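Local coordinates for protein type II 3-hydroxyacyl-CoA dehydrogenase (Thermus thermophilus, PDB 1UAY) that probably oxidises 3-hydroxyacyl-CoA with NAD in fatty acid beta-oxidation, as a short-chain dehydrogenase with a Rossmann fold whose pocket here holds adenosine, at residues L103-V108 and G153-L158; P178-T183 and S196-V201. All coordinates share one frame; numbering follows the deposited sequence. Where two conformers were deposited one is given.

Interaction 1: L103-V108 and G153-L158; sequences LGTFNV and GGVVAL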
loop_
_atom_site.group_PDB
_atom_site.type_symbol
_atom_site.label_atom_id
_atom_site.label_comp_id
_atom_site.label_asym_id
_atom_site.label_seq_id
_atom_site.Cartn_x
_atom_site.Cartn_y
_atom_site.Cartn_z
ATOM N N LEU A 103 21.026 6.182 3.371
ATOM C CA LEU A 103 22.326 5.530 3.378
ATOM C C LEU A 103 22.769 5.245 4.815
ATOM O O LEU A 103 23.330 4.187 5.095
ATOM C CB LEU A 103 23.365 6.383 2.639
ATOM C CG LEU A 103 24.762 5.753 2.579
ATOM C CD1 LEU A 103 25.416 6.030 1.229
ATOM C CD2 LEU A 103 25.600 6.293 3.726
ATOM N N GLY A 104 22.507 6.178 5.728
ATOM C CA GLY A 104 22.876 5.968 7.119
ATOM C C GLY A 104 22.186 4.740 7.693
ATOM O O GLY A 104 22.798 3.940 8.401
ATOM N N THR A 105 20.900 4.587 7.393
ATOM C CA THR A 105 20.140 3.440 7.876
ATOM C C THR A 105 20.680 2.146 7.270
ATOM O O THR A 105 20.798 1.135 7.961
ATOM C CB THR A 105 18.644 3.605 7.545
ATOM O OG1 THR A 105 18.098 4.644 8.368
ATOM C CG2 THR A 105 17.883 2.320 7.793
ATOM N N PHE A 106 21.023 2.181 5.985
ATOM C CA PHE A 106 21.565 0.998 5.324
ATOM C C PHE A 106 22.937 0.665 5.906
ATOM O O PHE A 106 23.282 -0.504 6.097
ATOM C CB PHE A 106 21.711 1.234 3.821
ATOM C CG PHE A 106 22.268 0.050 3.081
ATOM C CD1 PHE A 106 21.489 -1.083 2.884
ATOM C CD2 PHE A 106 23.578 0.054 2.609
ATOM C CE1 PHE A 106 22.006 -2.200 2.228
ATOM C CE2 PHE A 106 24.103 -1.060 1.951
ATOM C CZ PHE A 106 23.314 -2.187 1.763
ATOM N N ASN A 107 23.712 1.706 6.191
ATOM C CA ASN A 107 25.050 1.537 6.742
ATOM C C ASN A 107 24.967 0.834 8.097
ATOM O O ASN A 107 25.710 -0.110 8.366
ATOM C CB ASN A 107 25.719 2.913 6.870
ATOM C CG ASN A 107 27.227 2.827 6.972
ATOM O OD1 ASN A 107 27.849 1.916 6.425
ATOM N ND2 ASN A 107 27.827 3.794 7.656
ATOM N N VAL A 108 24.051 1.281 8.945
ATOM C CA VAL A 108 23.883 0.673 10.257
ATOM C C VAL A 108 23.398 -0.771 10.119
ATOM O O VAL A 108 23.883 -1.673 10.805
ATOM C CB VAL A 108 22.879 1.488 11.104
ATOM C CG1 VAL A 108 22.511 0.733 12.377
ATOM C CG2 VAL A 108 23.487 2.844 11.444
ATOM N N GLY A 153 10.988 6.622 1.929
ATOM C CA GLY A 153 10.423 5.601 1.063
ATOM C C GLY A 153 11.480 4.537 0.806
ATOM O O GLY A 153 11.168 3.352 0.643
ATOM N N GLY A 154 12.739 4.960 0.758
ATOM C CA GLY A 154 13.824 4.020 0.546
ATOM C C GLY A 154 13.950 3.098 1.744
ATOM O O GLY A 154 14.179 1.897 1.593
ATOM N N VAL A 155 13.799 3.658 2.943
ATOM C CA VAL A 155 13.886 2.862 4.161
ATOM C C VAL A 155 12.751 1.839 4.168
ATOM O O VAL A 155 12.958 0.669 4.493
ATOM C CB VAL A 155 13.795 3.753 5.417
ATOM C CG1 VAL A 155 13.731 2.885 6.661
ATOM C CG2 VAL A 155 15.007 4.680 5.491
ATOM N N VAL A 156 11.554 2.280 3.800
ATOM C CA VAL A 156 10.406 1.383 3.749
ATOM C C VAL A 156 10.661 0.203 2.809
ATOM O O VAL A 156 10.449 -0.951 3.183
ATOM C CB VAL A 156 9.141 2.134 3.274
ATOM C CG1 VAL A 156 8.048 1.144 2.879
ATOM C CG2 VAL A 156 8.647 3.051 4.381
ATOM N N ALA A 157 11.133 0.495 1.599
ATOM C CA ALA A 157 11.390 -0.538 0.596
ATOM C C ALA A 157 12.525 -1.489 0.962
ATOM O O ALA A 157 12.560 -2.625 0.491
ATOM C CB ALA A 157 11.668 0.117 -0.753
ATOM N N LEU A 158 13.452 -1.023 1.791
ATOM C CA LEU A 158 14.583 -1.835 2.226
ATOM C C LEU A 158 14.155 -2.954 3.176
ATOM O O LEU A 158 14.760 -4.030 3.210
ATOM C CB LEU A 158 15.605 -0.938 2.935
ATOM C CG LEU A 158 16.748 -1.608 3.698
ATOM C CD1 LEU A 158 17.619 -2.387 2.723
ATOM C CD2 LEU A 158 17.572 -0.550 4.425
#

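Interaction 2: P178-T183 and S196-V201; sequences PGLFDT and SLAAQV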
loop_
_atom_site.group_PDB
_atom_site.type_symbol
_atom_site.label_atom_id
_atom_site.label_comp_id
_atom_site.label_asym_id
_atom_site.label_seq_id
_atom_site.Cartn_x
_atom_site.Cartn_y
_atom_site.Cartn_z
ATOM N N PRO A 178 6.755 6.573 12.054
ATOM C CA PRO A 178 6.077 7.525 12.931
ATOM C C PRO A 178 5.301 8.598 12.189
ATOM O O PRO A 178 5.651 8.986 11.071
ATOM C CB PRO A 178 7.218 8.150 13.734
ATOM C CG PRO A 178 8.330 7.140 13.641
ATOM C CD PRO A 178 8.215 6.660 12.221
ATOM N N GLY A 179 4.242 9.064 12.838
ATOM C CA GLY A 179 3.449 10.149 12.305
ATOM C C GLY A 179 4.087 11.407 12.867
ATOM O O GLY A 179 5.308 11.556 12.817
ATOM N N LEU A 180 3.286 12.295 13.442
ATOM C CA LEU A 180 3.824 13.537 13.982
ATOM C C LEU A 180 4.306 13.431 15.426
ATOM O O LEU A 180 3.510 13.264 16.352
ATOM C CB LEU A 180 2.778 14.648 13.880
ATOM C CG LEU A 180 3.310 16.082 13.904
ATOM C CD1 LEU A 180 4.175 16.329 12.676
ATOM C CD2 LEU A 180 2.146 17.058 13.928
ATOM N N PHE A 181 5.623 13.520 15.597
ATOM C CA PHE A 181 6.270 13.477 16.905
ATOM C C PHE A 181 7.238 14.656 16.932
ATOM O O PHE A 181 7.368 15.382 15.950
ATOM C CB PHE A 181 7.097 12.196 17.093
ATOM C CG PHE A 181 6.287 10.958 17.358
ATOM C CD1 PHE A 181 5.563 10.344 16.342
ATOM C CD2 PHE A 181 6.289 10.378 18.623
ATOM C CE1 PHE A 181 4.857 9.164 16.583
ATOM C CE2 PHE A 181 5.587 9.200 18.876
ATOM C CZ PHE A 181 4.870 8.592 17.852
ATOM N N ASP A 182 7.926 14.833 18.053
ATOM C CA ASP A 182 8.905 15.905 18.180
ATOM C C ASP A 182 10.196 15.403 17.536
ATOM O O ASP A 182 11.098 14.921 18.219
ATOM C CB ASP A 182 9.144 16.216 19.657
ATOM C CG ASP A 182 10.112 17.359 19.861
ATOM O OD1 ASP A 182 10.609 17.512 20.995
ATOM O OD2 ASP A 182 10.371 18.105 18.891
ATOM N N THR A 183 10.272 15.515 16.213
ATOM C CA THR A 183 11.430 15.053 15.456
ATOM C C THR A 183 11.928 16.139 14.504
ATOM O O THR A 183 11.326 17.208 14.407
ATOM C CB THR A 183 11.064 13.814 14.622
ATOM O OG1 THR A 183 10.112 14.186 13.617
ATOM C CG2 THR A 183 10.458 12.736 15.509
ATOM N N SER A 196 -1.083 23.605 12.550
ATOM C CA SER A 196 -1.958 23.058 11.521
ATOM C C SER A 196 -1.697 21.577 11.261
ATOM O O SER A 196 -2.621 20.826 10.952
ATOM C CB SER A 196 -1.815 23.853 10.218
ATOM O OG SER A 196 -0.494 23.795 9.715
ATOM N N LEU A 197 -0.444 21.152 11.389
ATOM C CA LEU A 197 -0.112 19.752 11.163
ATOM C C LEU A 197 -0.676 18.900 12.295
ATOM O O LEU A 197 -1.296 17.865 12.058
ATOM C CB LEU A 197 1.407 19.569 11.072
ATOM C CG LEU A 197 1.938 18.918 9.790
ATOM C CD1 LEU A 197 1.387 17.508 9.654
ATOM C CD2 LEU A 197 1.543 19.754 8.585
ATOM N N ALA A 198 -0.469 19.344 13.529
ATOM C CA ALA A 198 -0.966 18.614 14.686
ATOM C C ALA A 198 -2.486 18.494 14.632
ATOM O O ALA A 198 -3.049 17.485 15.053
ATOM C CB ALA A 198 -0.541 19.317 15.971
ATOM N N ALA A 199 -3.144 19.522 14.104
ATOM C CA ALA A 199 -4.602 19.531 14.005
ATOM C C ALA A 199 -5.155 18.464 13.062
ATOM O O ALA A 199 -6.346 18.154 13.100
ATOM C CB ALA A 199 -5.083 20.913 13.568
ATOM N N GLN A 200 -4.298 17.901 12.217
ATOM C CA GLN A 200 -4.729 16.872 11.272
ATOM C C GLN A 200 -4.785 15.468 11.869
ATOM O O GLN A 200 -5.372 14.567 11.274
ATOM C CB GLN A 200 -3.802 16.851 10.053
ATOM C CG GLN A 200 -3.909 18.077 9.168
ATOM C CD GLN A 200 -3.089 17.942 7.901
ATOM O OE1 GLN A 200 -3.195 16.948 7.183
ATOM N NE2 GLN A 200 -2.269 18.946 7.614
ATOM N N VAL A 201 -4.183 15.284 13.040
ATOM C CA VAL A 201 -4.154 13.972 13.687
ATOM C C VAL A 201 -5.493 13.629 14.335
ATOM O O VAL A 201 -5.931 14.311 15.261
ATOM C CB VAL A 201 -3.055 13.912 14.771
ATOM C CG1 VAL A 201 -2.944 12.494 15.315
ATOM C CG2 VAL A 201 -1.719 14.367 14.191
#

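Interaction 1: L103-V108 and G153-L158
F106 and L158 make an apolar helix-helix contact between helices 91-116 and 146-166, which pack on one side of the parallel Rossmann sheet. The two short segments run the same way, at 30°, and their axes stay 10.1 Å apart. No hydrogen bond joins them; 162 Å² is buried in all, and every approach within 4.5 Å is between side chains. T105 and V155 lie level with each other, CA to CA 7.3 Å.

The closest approach is CD1 of L158 against CD1 of F106 at 4.1 Å. The methyl arrives at the edge of the ring, near its plane, and the two side chains cross at about a right angle. Each CG stands anti to its own backbone N (chi1 180° for F106, 169° for L158), which extends both side chains so that their ends meet. The other leucine methyl, CD2, approaches CG2 of T105 at 4.4 Å, so L158 straddles two neighbouring residues of the opposite helix. About one turn before L158, CG2 of V155 lies 4.2 Å from T105 OG1. This hydroxyl is hydrogen-bonded to N101 O on its own helix, and both T105 and V155 rest on N132 of strand 128-133.

The F106 ring stacks on F94 of the second subunit and meets H89 of that subunit edge-to-face, and L158 packs on A146 of the same neighbour, consistent with the four-helix bundle that the corresponding helices of two subunits form in many short-chain dehydrogenases. With no polar bond crossing the gap, the contact relies on apolar packing shared with the subunit interface.

Interaction 2: P178-T183 and S196-V201
L180 lies in the PGxxxT sequence that begins at P178, the last residue of strand 171-178, and its side chain ties this loop to helix 191-198. In short-chain dehydrogenases the region beyond this motif usually forms the variable lid over the substrate site, which is the probable role of the short helices here. The motif's last residue, T183, sits at the N-cap position of helix 184-187.

The contact comes down to one leucine meeting a helical backbone. L180 has its CB directed at the helix and its CG anti to the backbone N (chi1 -158°), which carries CD2 out to the join between L197 and A198. L180 was deposited in two conformers, and the distances apply to one of them. In it, CD2 lies 3.7 Å from L197 C and 3.6 Å from A198 CA, so the methyl presses on the main chain more closely than on either side chain. CB of L197 and CB of A198 complete the seat, at 3.9 and 4.1 Å from CD2 of L180.

Although no hydrogen bond crosses, 144 Å² is buried. L185, L186 and L207 also touch the L180 side chain, and its backbone bonds to that of G208. On the helix side, A198 to V201 form a type I turn. The nearest approach of all is L180 CD2 to A198 N, 3.5 Å.

How the interactions relate
Interactions 1 and 2 follow one another along the chain and do not touch: their centres are about 22 Å apart and their nearest atoms about 9 Å. Interaction 1 lies nearer the core, about 9 Å from the chain centre to its own centre, against about 17 Å for interaction 2. The bound adenosine is about 10 Å from the T105 side chain and about 14 Å from that of L180, so neither contact forms the pocket directly. Segment 103-108 is nonetheless linked to it: N107 ND2 bonds to the carbonyl of V48, a pocket residue, and V100 lies on the same helix. T105 and V155 touch N132 of strand 128-133, and P178, which ends adjacent strand 171-178, opens segment 178-183.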